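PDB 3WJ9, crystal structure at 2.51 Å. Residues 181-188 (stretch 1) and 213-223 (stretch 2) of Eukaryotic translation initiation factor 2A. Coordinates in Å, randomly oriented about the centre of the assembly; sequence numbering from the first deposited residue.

Stretch 1 (181-188) VAVFIPEK
Stretch 2 (213-223) FKADKVQFKWN

Side-chain packing does most of the joining, burying 508 Å² between the stretches; the one hydrogen bond across, between backbones, is weak. Strand 181-185 is extended (phi -121 to -138°, psi 121 to 160°) and runs nearly antiparallel, at 169°, to the short strand around Lys 221, the axes 9.3 Å apart at closest. In stretch 2, phi/psi are -162/167° at Val 218 and -100/146° at Phe 220. CA atoms register Ala 182 with Phe 220 at 7.9 Å, Phe 184 with Val 218 at 7.3 Å and Pro 186 with Asp 216 at 5.2 Å, so the gap narrows along the first stretch. Alternation sends Ala 182 and Phe 184, both buried, toward the partner and Val 181, Val 183 and Ile 185 away.

Phe 184 covers most surface. Its t rotamer (chi2 79°) lays one ring face against Val 218 (p), whose CG1 lies 3.5 Å from Phe 184 CG; Val 218 CB stands 3.6 Å from the ring centroid, 8° off its normal, a CH-pi contact. Phe 184 CZ also reaches Lys 217 O at 3.4 Å.

Phe 220 (m, chi2 -65°) offers a face to Ala 182; Ala 182 CB lies 3.9 Å from Phe 220 CE1. That small methyl also meets the edge of Trp 222 (m, chi2 97°), Ala 182 CB to Trp 222 NE1 being 3.6 Å.

Beyond the strand, Glu 187 (t, t) donates the weak hydrogen bond, Glu 187 N to Ala 215 O, 3.4 Å. Glu 187 is exposed, and its OE2 lies 3.9 Å from Asp 216 OD1, a like-charge approach.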

# COMPACT_ATOMS: atom_id res chain seq x y z
N VAL A 181 16.76 -7.17 1.67
CA VAL A 181 16.42 -6.39 0.49
C VAL A 181 16.16 -7.29 -0.73
O VAL A 181 16.69 -8.40 -0.80
CB VAL A 181 17.53 -5.38 0.14
CG1 VAL A 181 17.00 -4.27 -0.76
CG2 VAL A 181 18.13 -4.79 1.40
N ALA A 182 15.34 -6.80 -1.65
CA ALA A 182 15.12 -7.45 -2.94
C ALA A 182 15.21 -6.40 -4.05
O ALA A 182 14.60 -5.34 -3.96
CB ALA A 182 13.77 -8.13 -2.97
N VAL A 183 16.00 -6.69 -5.09
CA VAL A 183 16.33 -5.70 -6.12
C VAL A 183 16.12 -6.26 -7.54
O VAL A 183 16.08 -7.47 -7.72
CB VAL A 183 17.79 -5.21 -5.95
CG1 VAL A 183 18.02 -3.92 -6.71
CG2 VAL A 183 18.12 -4.99 -4.47
N PHE A 184 16.00 -5.38 -8.53
CA PHE A 184 15.75 -5.79 -9.91
C PHE A 184 16.57 -4.99 -10.94
O PHE A 184 16.77 -3.79 -10.79
CB PHE A 184 14.26 -5.68 -10.24
CG PHE A 184 13.92 -6.01 -11.67
CD1 PHE A 184 13.84 -7.32 -12.09
CD2 PHE A 184 13.66 -5.00 -12.58
CE1 PHE A 184 13.53 -7.62 -13.40
CE2 PHE A 184 13.34 -5.30 -13.89
CZ PHE A 184 13.27 -6.61 -14.30
N ILE A 185 17.01 -5.68 -11.99
CA ILE A 185 17.81 -5.07 -13.06
C ILE A 185 17.12 -5.22 -14.41
O ILE A 185 16.88 -6.34 -14.85
CB ILE A 185 19.22 -5.70 -13.13
CG1 ILE A 185 19.93 -5.63 -11.78
CG2 ILE A 185 20.06 -5.05 -14.23
CD1 ILE A 185 19.81 -6.90 -10.95
N PRO A 186 16.82 -4.10 -15.08
CA PRO A 186 16.05 -4.15 -16.33
C PRO A 186 16.87 -4.71 -17.49
O PRO A 186 18.10 -4.67 -17.45
CB PRO A 186 15.70 -2.68 -16.57
CG PRO A 186 16.83 -1.93 -15.97
CD PRO A 186 17.26 -2.73 -14.76
N GLU A 187 16.18 -5.22 -18.51
CA GLU A 187 16.83 -5.87 -19.65
C GLU A 187 17.67 -4.90 -20.48
O GLU A 187 17.22 -3.82 -20.84
CB GLU A 187 15.77 -6.52 -20.55
CG GLU A 187 16.32 -7.01 -21.89
CD GLU A 187 15.24 -7.11 -22.96
OE1 GLU A 187 14.60 -8.17 -23.08
OE2 GLU A 187 15.04 -6.11 -23.68
N LYS A 188 18.90 -5.31 -20.79
CA LYS A 188 19.75 -4.54 -21.69
C LYS A 188 20.24 -5.40 -22.85
O LYS A 188 19.80 -6.54 -23.01
CB LYS A 188 20.94 -3.94 -20.93
CG LYS A 188 21.99 -4.95 -20.49
CD LYS A 188 23.23 -4.24 -19.98
CE LYS A 188 24.26 -5.21 -19.45
NZ LYS A 188 25.64 -4.79 -19.81
N PHE A 213 14.06 -13.20 -18.66
CA PHE A 213 14.09 -12.80 -20.06
C PHE A 213 12.80 -12.13 -20.50
O PHE A 213 11.74 -12.34 -19.91
CB PHE A 213 14.34 -14.01 -20.96
CG PHE A 213 15.42 -14.90 -20.46
CD1 PHE A 213 16.68 -14.83 -21.01
CD2 PHE A 213 15.18 -15.79 -19.42
CE1 PHE A 213 17.67 -15.63 -20.55
CE2 PHE A 213 16.18 -16.58 -18.96
CZ PHE A 213 17.42 -16.50 -19.52
N LYS A 214 12.91 -11.32 -21.55
CA LYS A 214 11.79 -10.53 -22.05
C LYS A 214 11.17 -9.75 -20.90
O LYS A 214 9.95 -9.63 -20.81
CB LYS A 214 10.75 -11.43 -22.72
CG LYS A 214 11.22 -12.05 -24.02
CD LYS A 214 10.33 -13.20 -24.44
CE LYS A 214 8.90 -12.74 -24.67
NZ LYS A 214 8.02 -13.86 -25.07
N ALA A 215 12.01 -9.25 -20.01
CA ALA A 215 11.53 -8.57 -18.81
C ALA A 215 12.06 -7.15 -18.72
O ALA A 215 13.24 -6.92 -18.46
CB ALA A 215 11.92 -9.36 -17.57
N ASP A 216 11.16 -6.19 -18.95
CA ASP A 216 11.51 -4.78 -18.83
C ASP A 216 11.10 -4.27 -17.46
O ASP A 216 11.70 -3.34 -16.92
CB ASP A 216 10.82 -3.97 -19.93
CG ASP A 216 10.80 -4.69 -21.26
OD1 ASP A 216 11.83 -5.28 -21.63
OD2 ASP A 216 9.75 -4.66 -21.94
N LYS A 217 10.07 -4.90 -16.89
CA LYS A 217 9.51 -4.48 -15.61
C LYS A 217 9.50 -5.63 -14.61
O LYS A 217 9.91 -6.75 -14.91
CB LYS A 217 8.09 -3.95 -15.80
CG LYS A 217 7.96 -2.84 -16.82
CD LYS A 217 8.81 -1.63 -16.45
CE LYS A 217 8.40 -0.41 -17.25
NZ LYS A 217 8.41 -0.67 -18.72
N VAL A 218 9.00 -5.34 -13.41
CA VAL A 218 8.91 -6.34 -12.35
C VAL A 218 7.92 -5.88 -11.28
O VAL A 218 7.51 -4.72 -11.26
CB VAL A 218 10.29 -6.61 -11.71
CG1 VAL A 218 10.59 -5.59 -10.62
CG2 VAL A 218 10.36 -8.03 -11.15
N GLN A 219 7.53 -6.79 -10.39
CA GLN A 219 6.69 -6.45 -9.25
C GLN A 219 7.01 -7.35 -8.06
O GLN A 219 6.93 -8.58 -8.16
CB GLN A 219 5.21 -6.56 -9.63
CG GLN A 219 4.26 -5.97 -8.60
CD GLN A 219 2.89 -5.68 -9.19
OE1 GLN A 219 2.67 -5.83 -10.39
NE2 GLN A 219 1.96 -5.24 -8.34
N PHE A 220 7.37 -6.74 -6.94
CA PHE A 220 7.74 -7.49 -5.74
C PHE A 220 6.59 -7.55 -4.74
O PHE A 220 5.81 -6.61 -4.62
CB PHE A 220 8.97 -6.87 -5.07
CG PHE A 220 10.27 -7.28 -5.70
CD1 PHE A 220 10.68 -8.60 -5.65
CD2 PHE A 220 11.08 -6.35 -6.32
CE1 PHE A 220 11.88 -8.99 -6.22
CE2 PHE A 220 12.28 -6.74 -6.90
CZ PHE A 220 12.68 -8.05 -6.84
N LYS A 221 6.50 -8.67 -4.02
CA LYS A 221 5.44 -8.84 -3.03
C LYS A 221 5.90 -9.69 -1.84
O LYS A 221 5.59 -10.88 -1.77
CB LYS A 221 4.21 -9.48 -3.68
CG LYS A 221 2.91 -8.76 -3.38
CD LYS A 221 2.41 -8.01 -4.60
CE LYS A 221 1.17 -7.19 -4.27
NZ LYS A 221 0.63 -6.51 -5.48
N TRP A 222 6.62 -9.07 -0.91
CA TRP A 222 6.99 -9.73 0.33
C TRP A 222 5.74 -10.02 1.17
O TRP A 222 4.69 -9.42 0.95
CB TRP A 222 7.97 -8.87 1.14
CG TRP A 222 9.41 -8.95 0.71
CD1 TRP A 222 10.06 -8.08 -0.12
CD2 TRP A 222 10.37 -9.93 1.09
NE1 TRP A 222 11.37 -8.47 -0.28
CE2 TRP A 222 11.58 -9.61 0.45
CE3 TRP A 222 10.33 -11.06 1.92
CZ2 TRP A 222 12.74 -10.37 0.61
CZ3 TRP A 222 11.47 -11.82 2.06
CH2 TRP A 222 12.66 -11.47 1.42
N ASN A 223 5.86 -10.96 2.11
CA ASN A 223 4.78 -11.19 3.06
C ASN A 223 5.14 -10.60 4.42
O ASN A 223 6.29 -10.21 4.64
CB ASN A 223 4.47 -12.69 3.19
CG ASN A 223 5.72 -13.54 3.39
OD1 ASN A 223 6.77 -13.26 2.82
ND2 ASN A 223 5.60 -14.58 4.21